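B12-binding domain-containing protein (Kitasatospora setae, PDB 6WTE) binds cobalamin and a [4Fe-4S] cluster and, as the radical SAM methylase TsrM, transfers methyl groups by a mechanism that avoids radical chemistry. Local coordinates at residues 362-367 and 372-377; 396-401 and 512-517. One frame throughout, in Å; residues are numbered along the deposited sequence.

Contact 1. Residues 362-367 and 372-377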
loop_
_atom_site.group_PDB
_atom_site.type_symbol
_atom_site.label_atom_id
_atom_site.label_comp_id
_atom_site.label_asym_id
_atom_site.label_seq_id
_atom_site.Cartn_x
_atom_site.Cartn_y
_atom_site.Cartn_z
ATOM N N ARG A 362 -2.240 -26.059 -0.802
ATOM C CA ARG A 362 -2.238 -26.334 -2.235
ATOM C C ARG A 362 -1.453 -25.278 -2.994
ATOM O O ARG A 362 -0.702 -25.609 -3.915
ATOM C CB ARG A 362 -3.662 -26.429 -2.782
ATOM C CG ARG A 362 -3.683 -26.798 -4.268
ATOM C CD ARG A 362 -5.083 -27.031 -4.816
ATOM N NE ARG A 362 -5.886 -25.813 -4.848
ATOM C CZ ARG A 362 -7.045 -25.707 -5.492
ATOM N NH1 ARG A 362 -7.531 -26.747 -6.162
ATOM N NH2 ARG A 362 -7.719 -24.566 -5.474
ATOM N N LEU A 363 -1.609 -24.009 -2.625
ATOM C CA LEU A 363 -0.835 -22.959 -3.277
ATOM C C LEU A 363 0.653 -23.248 -3.181
ATOM O O LEU A 363 1.380 -23.179 -4.180
ATOM C CB LEU A 363 -1.163 -21.608 -2.642
ATOM C CG LEU A 363 -0.494 -20.338 -3.177
ATOM C CD1 LEU A 363 -1.376 -19.165 -2.798
ATOM C CD2 LEU A 363 0.885 -20.133 -2.577
ATOM N N VAL A 364 1.129 -23.550 -1.973
ATOM C CA VAL A 364 2.558 -23.757 -1.779
ATOM C C VAL A 364 3.028 -24.982 -2.554
ATOM O O VAL A 364 4.070 -24.946 -3.222
ATOM C CB VAL A 364 2.883 -23.858 -0.277
ATOM C CG1 VAL A 364 4.327 -24.302 -0.069
ATOM C CG2 VAL A 364 2.633 -22.519 0.407
ATOM N N ARG A 365 2.244 -26.066 -2.525
ATOM C CA ARG A 365 2.620 -27.270 -3.275
ATOM C C ARG A 365 2.708 -26.993 -4.772
ATOM O O ARG A 365 3.694 -27.357 -5.426
ATOM C CB ARG A 365 1.633 -28.407 -3.024
ATOM C CG ARG A 365 1.858 -29.565 -3.995
ATOM C CD ARG A 365 0.922 -30.744 -3.736
ATOM N NE ARG A 365 -0.489 -30.390 -3.862
ATOM C CZ ARG A 365 -1.178 -30.403 -5.000
ATOM N NH1 ARG A 365 -0.587 -30.741 -6.144
ATOM N NH2 ARG A 365 -2.463 -30.068 -4.996
ATOM N N LEU A 366 1.658 -26.397 -5.339
ATOM C CA LEU A 366 1.642 -26.122 -6.771
ATOM C C LEU A 366 2.809 -25.232 -7.175
ATOM O O LEU A 366 3.426 -25.443 -8.227
ATOM C CB LEU A 366 0.311 -25.475 -7.168
ATOM C CG LEU A 366 -0.953 -26.341 -7.080
ATOM C CD1 LEU A 366 -2.186 -25.509 -7.409
ATOM C CD2 LEU A 366 -0.863 -27.568 -7.996
ATOM N N CYS A 367 3.131 -24.232 -6.352
ATOM C CA CYS A 367 4.292 -23.402 -6.650
ATOM C C CYS A 367 5.583 -24.205 -6.545
ATOM O O CYS A 367 6.463 -24.088 -7.406
ATOM C CB CYS A 367 4.334 -22.203 -5.718
ATOM S SG CYS A 367 3.059 -20.962 -6.046
ATOM N N ILE A 372 8.323 -22.168 -8.391
ATOM C CA ILE A 372 7.907 -20.814 -8.044
ATOM C C ILE A 372 8.112 -20.632 -6.550
ATOM O O ILE A 372 7.620 -21.437 -5.747
ATOM C CB ILE A 372 6.443 -20.575 -8.436
ATOM C CG1 ILE A 372 6.294 -20.630 -9.952
ATOM C CG2 ILE A 372 5.921 -19.243 -7.868
ATOM C CD1 ILE A 372 4.849 -20.648 -10.389
ATOM N N LEU A 373 8.834 -19.579 -6.179
ATOM C CA LEU A 373 9.106 -19.287 -4.783
ATOM C C LEU A 373 7.836 -18.789 -4.093
ATOM O O LEU A 373 6.905 -18.278 -4.729
ATOM C CB LEU A 373 10.219 -18.240 -4.662
ATOM C CG LEU A 373 11.486 -18.507 -5.490
ATOM C CD1 LEU A 373 12.434 -17.324 -5.435
ATOM C CD2 LEU A 373 12.180 -19.750 -5.000
ATOM N N THR A 374 7.793 -18.965 -2.777
ATOM C CA THR A 374 6.610 -18.640 -1.991
ATOM C C THR A 374 6.985 -17.870 -0.738
ATOM O O THR A 374 7.938 -18.228 -0.039
ATOM C CB THR A 374 5.859 -19.907 -1.578
ATOM O OG1 THR A 374 6.790 -20.836 -1.010
ATOM C CG2 THR A 374 5.184 -20.546 -2.779
ATOM N N MET A 375 6.212 -16.829 -0.440
ATOM C CA MET A 375 6.282 -16.158 0.848
ATOM C C MET A 375 4.904 -16.198 1.491
ATOM O O MET A 375 3.943 -15.657 0.934
ATOM C CB MET A 375 6.755 -14.716 0.710
ATOM C CG MET A 375 6.737 -14.009 2.034
ATOM S SD MET A 375 7.935 -12.696 2.083
ATOM C CE MET A 375 7.595 -12.027 3.713
ATOM N N VAL A 376 4.810 -16.837 2.654
ATOM C CA VAL A 376 3.556 -16.950 3.396
ATOM C C VAL A 376 3.591 -15.977 4.565
ATOM O O VAL A 376 4.543 -15.983 5.357
ATOM C CB VAL A 376 3.327 -18.390 3.883
ATOM C CG1 VAL A 376 2.043 -18.480 4.710
ATOM C CG2 VAL A 376 3.268 -19.341 2.703
ATOM N N GLU A 377 2.538 -15.168 4.697
ATOM C CA GLU A 377 2.465 -14.117 5.703
ATOM C C GLU A 377 1.452 -14.477 6.783
ATOM O O GLU A 377 0.376 -15.001 6.487
ATOM C CB GLU A 377 2.075 -12.781 5.071
ATOM C CG GLU A 377 2.948 -12.385 3.904
ATOM C CD GLU A 377 3.979 -11.348 4.276
ATOM O OE1 GLU A 377 4.358 -11.276 5.469
ATOM O OE2 GLU A 377 4.410 -10.606 3.371
#
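The side chain of C367, the last residue of the helical segment 362-367, meets both I372, just ahead of the next strand, and T374 within it. Its CB sits 3.5 Å from T374 CG2, closer than ordinary carbon-carbon contact, and 3.4 Å from the carbonyl oxygen I372 O. One atom further out, SG stands beside the backbone N (chi1 -71°), where it reaches I372 CG2 at 3.8 Å and T374 CG2 at 3.9 Å. The T374 methyl thus fits against both atoms of the cysteine. Two residues further along, V364 and V376 cross at about a right angle and touch through their CG2 methyls, 4.0 Å apart. I372 N donates to C367 O over 2.8 Å with an N-H...O angle of 163°, from above the carbonyl plane, which closes the turn between the two elements. The axes of helix 362-367 and strand 373-377 run at 160°, nearly antiparallel, and approach to 8.3 Å. With strand 373-380 pairing parallel to strand 327-335, whose V332 touches L363 and V376, this is the helix-to-strand half of a beta-alpha-beta crossover in the radical SAM barrel.

Contact 2. Residues 396-401 and 512-517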
loop_
_atom_site.group_PDB
_atom_site.type_symbol
_atom_site.label_atom_id
_atom_site.label_comp_id
_atom_site.label_asym_id
_atom_site.label_seq_id
_atom_site.Cartn_x
_atom_site.Cartn_y
_atom_site.Cartn_z
ATOM N N ALA A 396 2.005 -24.680 12.188
ATOM C CA ALA A 396 1.400 -25.099 10.930
ATOM C C ALA A 396 2.019 -24.372 9.741
ATOM O O ALA A 396 2.308 -24.991 8.711
ATOM C CB ALA A 396 -0.105 -24.864 10.973
ATOM N N PHE A 397 2.227 -23.055 9.862
ATOM C CA PHE A 397 2.819 -22.297 8.761
ATOM C C PHE A 397 4.254 -22.737 8.483
ATOM O O PHE A 397 4.647 -22.899 7.323
ATOM C CB PHE A 397 2.778 -20.793 9.055
ATOM C CG PHE A 397 1.470 -20.142 8.733
ATOM C CD1 PHE A 397 0.290 -20.869 8.706
ATOM C CD2 PHE A 397 1.419 -18.783 8.440
ATOM C CE1 PHE A 397 -0.923 -20.243 8.412
ATOM C CE2 PHE A 397 0.210 -18.157 8.145
ATOM C CZ PHE A 397 -0.958 -18.895 8.127
ATOM N N MET A 398 5.058 -22.922 9.534
ATOM C CA MET A 398 6.453 -23.292 9.332
ATOM C C MET A 398 6.582 -24.653 8.657
ATOM O O MET A 398 7.530 -24.880 7.896
ATOM C CB MET A 398 7.198 -23.277 10.670
ATOM C CG MET A 398 7.406 -21.879 11.233
ATOM S SD MET A 398 8.435 -20.862 10.149
ATOM C CE MET A 398 9.969 -21.778 10.278
ATOM N N ALA A 399 5.631 -25.558 8.899
ATOM C CA ALA A 399 5.675 -26.878 8.279
ATOM C C ALA A 399 5.378 -26.839 6.786
ATOM O O ALA A 399 5.609 -27.842 6.102
ATOM C CB ALA A 399 4.695 -27.822 8.987
ATOM N N LEU A 400 4.874 -25.713 6.266
ATOM C CA LEU A 400 4.663 -25.575 4.825
ATOM C C LEU A 400 5.971 -25.614 4.048
ATOM O O LEU A 400 5.973 -25.952 2.860
ATOM C CB LEU A 400 3.941 -24.263 4.519
ATOM C CG LEU A 400 2.492 -24.104 4.962
ATOM C CD1 LEU A 400 2.102 -22.643 4.832
ATOM C CD2 LEU A 400 1.590 -24.973 4.100
ATOM N N ASP A 401 7.082 -25.246 4.686
ATOM C CA ASP A 401 8.368 -25.093 4.003
ATOM C C ASP A 401 8.287 -24.057 2.884
ATOM O O ASP A 401 8.879 -24.220 1.818
ATOM C CB ASP A 401 8.879 -26.433 3.461
ATOM C CG ASP A 401 9.492 -27.303 4.538
ATOM O OD1 ASP A 401 9.620 -26.822 5.684
ATOM O OD2 ASP A 401 9.842 -28.469 4.237
ATOM N N HIS A 512 16.954 -18.592 8.923
ATOM C CA HIS A 512 17.288 -18.229 7.553
ATOM C C HIS A 512 16.042 -18.073 6.691
ATOM O O HIS A 512 16.066 -17.333 5.703
ATOM C CB HIS A 512 18.211 -19.286 6.953
ATOM C CG HIS A 512 17.547 -20.610 6.762
ATOM N ND1 HIS A 512 17.333 -21.165 5.518
ATOM C CD2 HIS A 512 17.007 -21.473 7.656
ATOM C CE1 HIS A 512 16.722 -22.329 5.657
ATOM N NE2 HIS A 512 16.506 -22.536 6.943
ATOM N N ARG A 513 14.943 -18.751 7.038
ATOM C CA ARG A 513 13.764 -18.758 6.180
ATOM C C ARG A 513 12.567 -18.041 6.794
ATOM O O ARG A 513 11.443 -18.218 6.316
ATOM C CB ARG A 513 13.379 -20.191 5.794
ATOM C CG ARG A 513 12.909 -21.106 6.931
ATOM C CD ARG A 513 12.539 -22.484 6.355
ATOM N NE ARG A 513 12.082 -23.459 7.347
ATOM C CZ ARG A 513 10.805 -23.746 7.588
ATOM N NH1 ARG A 513 9.837 -23.126 6.922
ATOM N NH2 ARG A 513 10.491 -24.653 8.503
ATOM N N VAL A 514 12.777 -17.224 7.828
ATOM C CA VAL A 514 11.683 -16.480 8.439
ATOM C C VAL A 514 12.024 -15.001 8.478
ATOM O O VAL A 514 13.190 -14.609 8.595
ATOM C CB VAL A 514 11.353 -16.964 9.866
ATOM C CG1 VAL A 514 11.044 -18.442 9.868
ATOM C CG2 VAL A 514 12.485 -16.643 10.823
ATOM N N MET A 515 10.981 -14.182 8.394
ATOM C CA MET A 515 11.060 -12.745 8.617
ATOM C C MET A 515 10.191 -12.417 9.820
ATOM O O MET A 515 8.977 -12.627 9.781
ATOM C CB MET A 515 10.589 -11.978 7.387
ATOM C CG MET A 515 11.573 -12.018 6.233
ATOM S SD MET A 515 11.007 -10.924 4.923
ATOM C CE MET A 515 12.355 -11.031 3.751
ATOM N N LEU A 516 10.813 -11.897 10.874
ATOM C CA LEU A 516 10.152 -11.568 12.124
ATOM C C LEU A 516 10.254 -10.074 12.383
ATOM O O LEU A 516 11.191 -9.423 11.913
ATOM C CB LEU A 516 10.799 -12.319 13.293
ATOM C CG LEU A 516 10.702 -13.842 13.261
ATOM C CD1 LEU A 516 11.765 -14.451 14.151
ATOM C CD2 LEU A 516 9.332 -14.240 13.740
ATOM N N PRO A 517 9.314 -9.504 13.126
ATOM C CA PRO A 517 9.463 -8.107 13.529
ATOM C C PRO A 517 10.620 -7.973 14.501
ATOM O O PRO A 517 10.921 -8.885 15.275
ATOM C CB PRO A 517 8.125 -7.783 14.201
ATOM C CG PRO A 517 7.606 -9.092 14.659
ATOM C CD PRO A 517 8.084 -10.111 13.666
HETATM O O HOH W 1 6.979 -22.162 5.948
#
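M398 and R513 meet near the C-terminal end of helix 387-398, where M398 to D401 form a type I turn, the last residue having positive phi, and the facing CA atoms of M398 and V514 stay 8.6 Å apart, so side chains must bridge the gap. R513 does so with a chain extended from CG to NE, and its guanidinium grips one atom, M398 O, end-on with two nitrogens. NH1 lies 3.1 Å from M398 O, in the carbonyl plane and on a lone pair; NH2, 3.0 Å from the same oxygen, comes from above that plane. The N-H...O angles of 144° and 146° show the bend that sharing one acceptor imposes. M398 O also accepts from D401 N, so three donors hold this carbonyl in the turn. The arginine thereby ties the region where a barrel helix gives way to this turn to strand 514-515, which lies parallel beside strand 404-412, the strand reached after the turn. Both guanidinium faces are occupied. M398, its chain bent at chi2 and chi3, folds its CE over one of them, 3.3 Å above the plane and toward the rim. Over the opposite face stands D401 OD1, 3.7 Å from R513 NH2; this long salt bridge is a matter of charge alone, since OD1 lies well out of the guanidinium plane and no N-H points at it. The carboxylate itself is turned almost perpendicular to the guanidinium. M398 CE also touches V514 CG1 at 3.5 Å, with SD alongside the same methyl. At the guanidinium edge, water 1 lies 2.8 Å from F397 O, to which it can donate, and takes a weak bond from R513 NH1.

Contacts 1 and 2 follow in series along the chain and have centres 12 Å apart, with strand 373-380 of contact 1 leading into helix 387-398 of contact 2. They also touch directly: V376 CG1 packs on F397 CD2 at 3.8 Å, and V364 CG1 lies 3.7 Å from L400 O. From the opposite face of the strand, M375 CE meets M515 SD at 3.8 Å, so 372-377 borders both segments of contact 2. Both contacts reach the same sheet. In contact 1 the L363 side chain is about 12 Å from the iron-sulfur cluster and about 9 Å from the side chain of cluster ligand E273; contact 2 lies away from the cluster and cobalamin sites.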